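Local coordinates for protein phosphodiesterase (Trypanosoma brucei brucei, PDB 5H2Q) that belongs to the phosphodiesterase family of the HD superfamily, an all-helical protein that here holds zinc and magnesium ions, at residues Glu12-Ala15 against Val16-Glu20; Ala186-Thr189 against Leu190-Ser194. All blocks are in the same frame, centred on the assembly; numbering follows the deposited sequence.

Contact 1 of 2, residues Glu12-Ala15 against Val16-Glu20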
loop_
_atom_site.group_PDB
_atom_site.type_symbol
_atom_site.label_atom_id
_atom_site.label_comp_id
_atom_site.label_asym_id
_atom_site.label_seq_id
_atom_site.Cartn_x
_atom_site.Cartn_y
_atom_site.Cartn_z
ATOM N N GLU A 12 -24.316 2.789 7.318
ATOM C CA GLU A 12 -22.976 2.744 6.731
ATOM C C GLU A 12 -22.501 1.282 6.489
ATOM O O GLU A 12 -22.014 0.968 5.392
ATOM C CB GLU A 12 -21.993 3.539 7.602
ATOM C CG GLU A 12 -20.605 3.639 7.009
ATOM C CD GLU A 12 -19.656 4.584 7.718
ATOM O OE1 GLU A 12 -19.994 5.091 8.817
ATOM O OE2 GLU A 12 -18.561 4.819 7.160
ATOM N N ARG A 13 -22.689 0.394 7.475
ATOM C CA ARG A 13 -22.343 -1.029 7.339
ATOM C C ARG A 13 -23.175 -1.708 6.251
ATOM O O ARG A 13 -22.620 -2.504 5.476
ATOM C CB ARG A 13 -22.568 -1.821 8.635
ATOM C CG ARG A 13 -21.698 -1.490 9.826
ATOM C CD ARG A 13 -22.490 -1.918 11.051
ATOM N NE ARG A 13 -21.651 -2.290 12.187
ATOM C CZ ARG A 13 -21.423 -1.511 13.240
ATOM N NH1 ARG A 13 -21.947 -0.293 13.298
ATOM N NH2 ARG A 13 -20.664 -1.940 14.238
ATOM N N GLU A 14 -24.513 -1.442 6.231
ATOM C CA GLU A 14 -25.416 -2.060 5.242
ATOM C C GLU A 14 -25.071 -1.683 3.802
ATOM O O GLU A 14 -25.184 -2.535 2.914
ATOM C CB GLU A 14 -26.901 -1.743 5.527
ATOM C CG GLU A 14 -27.403 -2.125 6.918
ATOM C CD GLU A 14 -27.657 -3.586 7.235
ATOM O OE1 GLU A 14 -28.754 -3.887 7.758
ATOM O OE2 GLU A 14 -26.744 -4.418 7.031
ATOM N N ALA A 15 -24.639 -0.422 3.569
ATOM C CA ALA A 15 -24.268 0.075 2.247
ATOM C C ALA A 15 -23.048 -0.687 1.687
ATOM O O ALA A 15 -22.875 -0.757 0.474
ATOM C CB ALA A 15 -23.990 1.575 2.303
ATOM N N VAL A 16 -22.226 -1.290 2.568
ATOM C CA VAL A 16 -21.043 -2.045 2.118
ATOM C C VAL A 16 -21.329 -3.536 2.044
ATOM O O VAL A 16 -20.970 -4.164 1.055
ATOM C CB VAL A 16 -19.802 -1.758 2.994
ATOM C CG1 VAL A 16 -18.640 -2.680 2.628
ATOM C CG2 VAL A 16 -19.383 -0.292 2.887
ATOM N N LEU A 17 -21.965 -4.091 3.104
ATOM C CA LEU A 17 -22.284 -5.511 3.296
ATOM C C LEU A 17 -23.021 -6.092 2.104
ATOM O O LEU A 17 -22.751 -7.212 1.703
ATOM C CB LEU A 17 -23.169 -5.711 4.558
ATOM C CG LEU A 17 -22.492 -6.093 5.871
ATOM C CD1 LEU A 17 -23.383 -5.756 7.052
ATOM C CD2 LEU A 17 -22.139 -7.589 5.924
ATOM N N ARG A 18 -23.941 -5.303 1.553
ATOM C CA ARG A 18 -24.817 -5.668 0.451
ATOM C C ARG A 18 -24.127 -5.742 -0.917
ATOM O O ARG A 18 -24.786 -6.176 -1.862
ATOM C CB ARG A 18 -26.024 -4.704 0.430
ATOM C CG ARG A 18 -27.329 -5.322 0.978
ATOM C CD ARG A 18 -27.267 -5.786 2.426
ATOM N NE ARG A 18 -28.592 -6.120 2.957
ATOM C CZ ARG A 18 -29.400 -5.255 3.568
ATOM N NH1 ARG A 18 -29.032 -3.988 3.727
ATOM N NH2 ARG A 18 -30.583 -5.650 4.021
ATOM N N ILE A 19 -22.810 -5.409 -1.032
ATOM C CA ILE A 19 -22.151 -5.446 -2.349
ATOM C C ILE A 19 -21.394 -6.763 -2.611
ATOM O O ILE A 19 -20.518 -7.153 -1.839
ATOM C CB ILE A 19 -21.245 -4.194 -2.543
ATOM C CG1 ILE A 19 -22.040 -2.873 -2.363
ATOM C CG2 ILE A 19 -20.466 -4.233 -3.885
ATOM C CD1 ILE A 19 -21.162 -1.650 -2.227
ATOM N N GLU A 20 -21.685 -7.413 -3.743
ATOM C CA GLU A 20 -21.016 -8.666 -4.094
ATOM C C GLU A 20 -20.420 -8.601 -5.499
ATOM O O GLU A 20 -20.827 -7.736 -6.287
ATOM C CB GLU A 20 -21.958 -9.872 -3.898
ATOM C CG GLU A 20 -22.052 -10.309 -2.446
ATOM C CD GLU A 20 -22.885 -11.549 -2.188
ATOM O OE1 GLU A 20 -22.379 -12.666 -2.440
ATOM O OE2 GLU A 20 -24.022 -11.408 -1.683
#
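The carbonyl oxygen of Arg13 is gripped by two backbone N-H groups at once. Leu17 N reaches Arg13 O at 2.9 Å with a nearly straight bond (169°), approaching almost in line with the carbonyl, whereas Val16 N stands above the carbonyl plane and meets Arg13 O at 3.2 Å through a more bent bond. One oxygen thus serves both an i to i+4 and an i to i+3 partner. The next bond along is slacker: Arg18 N makes only a weak bond to Glu14 O at 3.3 Å. Ile19 N then bonds to Val16 O within its own segment. Together these bonds mark the C-terminal end of helix 10-17, where i to i+4 bonding gives way to i to i+3 bonds and then to loop.

Around this helix end the side chains divide by character. Leu17 lays its CB and CG against Arg13 O, and its CD1 comes within 3.6 Å of Glu14 OE2. Glu14, bent at chi2 (-75°), curls its carboxylate back towards Arg18, whose chain also bends at its second torsion. The carboxylate and guanidinium planes are 22° apart, and Glu14 OE2 lies over a face of the guanidinium, 4.0 Å from Arg18 NH1, so no N-H is directed at it. Any attraction is probably one of charge at a distance, beside the contact of Glu14 CB with Arg18 NH1 (3.6 Å), suited to an acid and a base four residues apart on an outward face.

Aliphatic residues occupy the inner side: Val16 and Leu17 pack on Leu72 of helix 68-80, and Val16 also on Leu76. Ile19 meets Ala49 of helix 43-58 while its CD1 touches Ala15 O at 3.3 Å. Glu12 extends away from the turn, its two carboxylate oxygens in salt bridges with Arg79 and Lys80.

Contact 2 of 2, residues Ala186-Thr189 against Leu190-Ser194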
loop_
_atom_site.group_PDB
_atom_site.type_symbol
_atom_site.label_atom_id
_atom_site.label_comp_id
_atom_site.label_asym_id
_atom_site.label_seq_id
_atom_site.Cartn_x
_atom_site.Cartn_y
_atom_site.Cartn_z
ATOM N N ALA A 186 2.261 -14.534 21.854
ATOM C CA ALA A 186 3.261 -14.276 20.821
ATOM C C ALA A 186 2.631 -13.892 19.480
ATOM O O ALA A 186 3.216 -13.079 18.760
ATOM C CB ALA A 186 4.170 -15.486 20.645
ATOM N N GLU A 187 1.445 -14.476 19.152
ATOM C CA GLU A 187 0.730 -14.209 17.891
ATOM C C GLU A 187 0.244 -12.778 17.812
ATOM O O GLU A 187 0.491 -12.092 16.814
ATOM C CB GLU A 187 -0.397 -15.229 17.655
ATOM C CG GLU A 187 0.179 -16.568 17.205
ATOM C CD GLU A 187 -0.760 -17.517 16.487
ATOM O OE1 GLU A 187 -1.992 -17.364 16.635
ATOM O OE2 GLU A 187 -0.260 -18.431 15.790
ATOM N N ARG A 188 -0.398 -12.307 18.874
ATOM C CA ARG A 188 -0.865 -10.931 18.935
ATOM C C ARG A 188 0.328 -9.955 18.840
ATOM O O ARG A 188 0.265 -8.967 18.101
ATOM C CB ARG A 188 -1.652 -10.710 20.218
ATOM C CG ARG A 188 -2.420 -9.421 20.185
ATOM C CD ARG A 188 -3.411 -9.314 21.311
ATOM N NE ARG A 188 -3.660 -7.909 21.613
ATOM C CZ ARG A 188 -4.544 -7.141 20.985
ATOM N NH1 ARG A 188 -5.304 -7.644 20.008
ATOM N NH2 ARG A 188 -4.687 -5.870 21.332
ATOM N N THR A 189 1.434 -10.262 19.558
ATOM C CA THR A 189 2.648 -9.437 19.522
ATOM C C THR A 189 3.228 -9.420 18.125
ATOM O O THR A 189 3.570 -8.343 17.657
ATOM C CB THR A 189 3.679 -9.895 20.577
ATOM O OG1 THR A 189 3.071 -9.811 21.862
ATOM C CG2 THR A 189 4.942 -9.056 20.567
ATOM N N LEU A 190 3.296 -10.593 17.448
ATOM C CA LEU A 190 3.801 -10.672 16.065
ATOM C C LEU A 190 2.928 -9.790 15.170
ATOM O O LEU A 190 3.465 -9.078 14.327
ATOM C CB LEU A 190 3.821 -12.134 15.530
ATOM C CG LEU A 190 4.293 -12.310 14.051
ATOM C CD1 LEU A 190 5.041 -13.624 13.838
ATOM C CD2 LEU A 190 3.131 -12.198 13.062
ATOM N N ALA A 191 1.593 -9.861 15.315
ATOM C CA ALA A 191 0.696 -9.083 14.450
ATOM C C ALA A 191 0.963 -7.583 14.549
ATOM O O ALA A 191 1.189 -6.947 13.517
ATOM C CB ALA A 191 -0.755 -9.405 14.747
ATOM N N PHE A 192 1.022 -7.027 15.776
ATOM C CA PHE A 192 1.302 -5.594 15.923
ATOM C C PHE A 192 2.698 -5.237 15.481
ATOM O O PHE A 192 2.881 -4.229 14.784
ATOM C CB PHE A 192 1.067 -5.142 17.372
ATOM C CG PHE A 192 -0.399 -4.936 17.642
ATOM C CD1 PHE A 192 -0.994 -3.696 17.431
ATOM C CD2 PHE A 192 -1.190 -5.979 18.117
ATOM C CE1 PHE A 192 -2.363 -3.513 17.639
ATOM C CE2 PHE A 192 -2.563 -5.788 18.350
ATOM C CZ PHE A 192 -3.136 -4.553 18.122
ATOM N N ARG A 193 3.696 -6.056 15.883
ATOM C CA ARG A 193 5.095 -5.769 15.533
ATOM C C ARG A 193 5.318 -5.780 14.019
ATOM O O ARG A 193 5.902 -4.843 13.490
ATOM C CB ARG A 193 6.073 -6.720 16.241
ATOM C CG ARG A 193 7.559 -6.364 15.984
ATOM C CD ARG A 193 8.599 -7.336 16.529
ATOM N NE ARG A 193 8.036 -8.537 17.149
ATOM C CZ ARG A 193 7.852 -9.701 16.530
ATOM N NH1 ARG A 193 8.160 -9.836 15.245
ATOM N NH2 ARG A 193 7.340 -10.731 17.185
ATOM N N SER A 194 4.848 -6.851 13.336
ATOM C CA SER A 194 4.973 -6.988 11.885
ATOM C C SER A 194 4.257 -5.876 11.145
ATOM O O SER A 194 4.826 -5.354 10.189
ATOM C CB SER A 194 4.459 -8.353 11.421
ATOM O OG SER A 194 5.370 -9.351 11.846
#
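Leu190 and Ala186 join the two segments through Leu190 N and Ala186 O, 2.8 Å apart, one of four successive i to i+4 bonds between them in helix 185-200. Leu190 CB also rests against that carbonyl, while the side chain reaches Glu117 of helix 115-127. Ala191 N bonds to Glu187 O at 2.9 Å; the small methyl of Ala191 suits the close packing beneath, against Val120, Phe180 and Leu183.

Phe192 carries the main side-chain contact. Its N bonds to Arg188 O in a nearly straight line (169°), and the same oxygen lies at the ring edge, in plane, 3.3 Å from CD2. Arg188, extended with CG anti to its own N (chi1 -167°), runs alongside the ring. Phe192 CE2 sits over the centre of the guanidinium, 3.6 Å from Arg188 CZ, with the planes 65° apart, so a ring edge is presented to the guanidinium face. Arg193 N makes the last of the four bonds on Thr189 O at 2.9 Å. Ser194, the last residue, turns its hydroxyl to Gln231.

Phe180 packs edge-to-face on the Phe192 ring and probably steadies it; a salt bridge from Asp178 to Arg188 NH1 and the Phe192 edge probably position the guanidinium.

Overall arrangement
Both contacts are local, each within one helix, and both lie at the surface, some 20 Å or more from the centre of the chain. Contact 1 closes the short helix 10-17, and its bonding loses alpha-helical regularity there; contact 2 lies within the longer helix 185-200 and keeps an even i to i+4 pattern. Their chemistry differs accordingly: an acid and a base near each other without a salt bridge beside a helix end at 12-20, an aromatic edge over the face of a guanidinium at 186-194. Contact 1 rests on helices 43-58 and 68-80, contact 2 on helix 115-127 and neighbouring loop residues. Their nearest atoms are about 17 Å apart, so they do not touch.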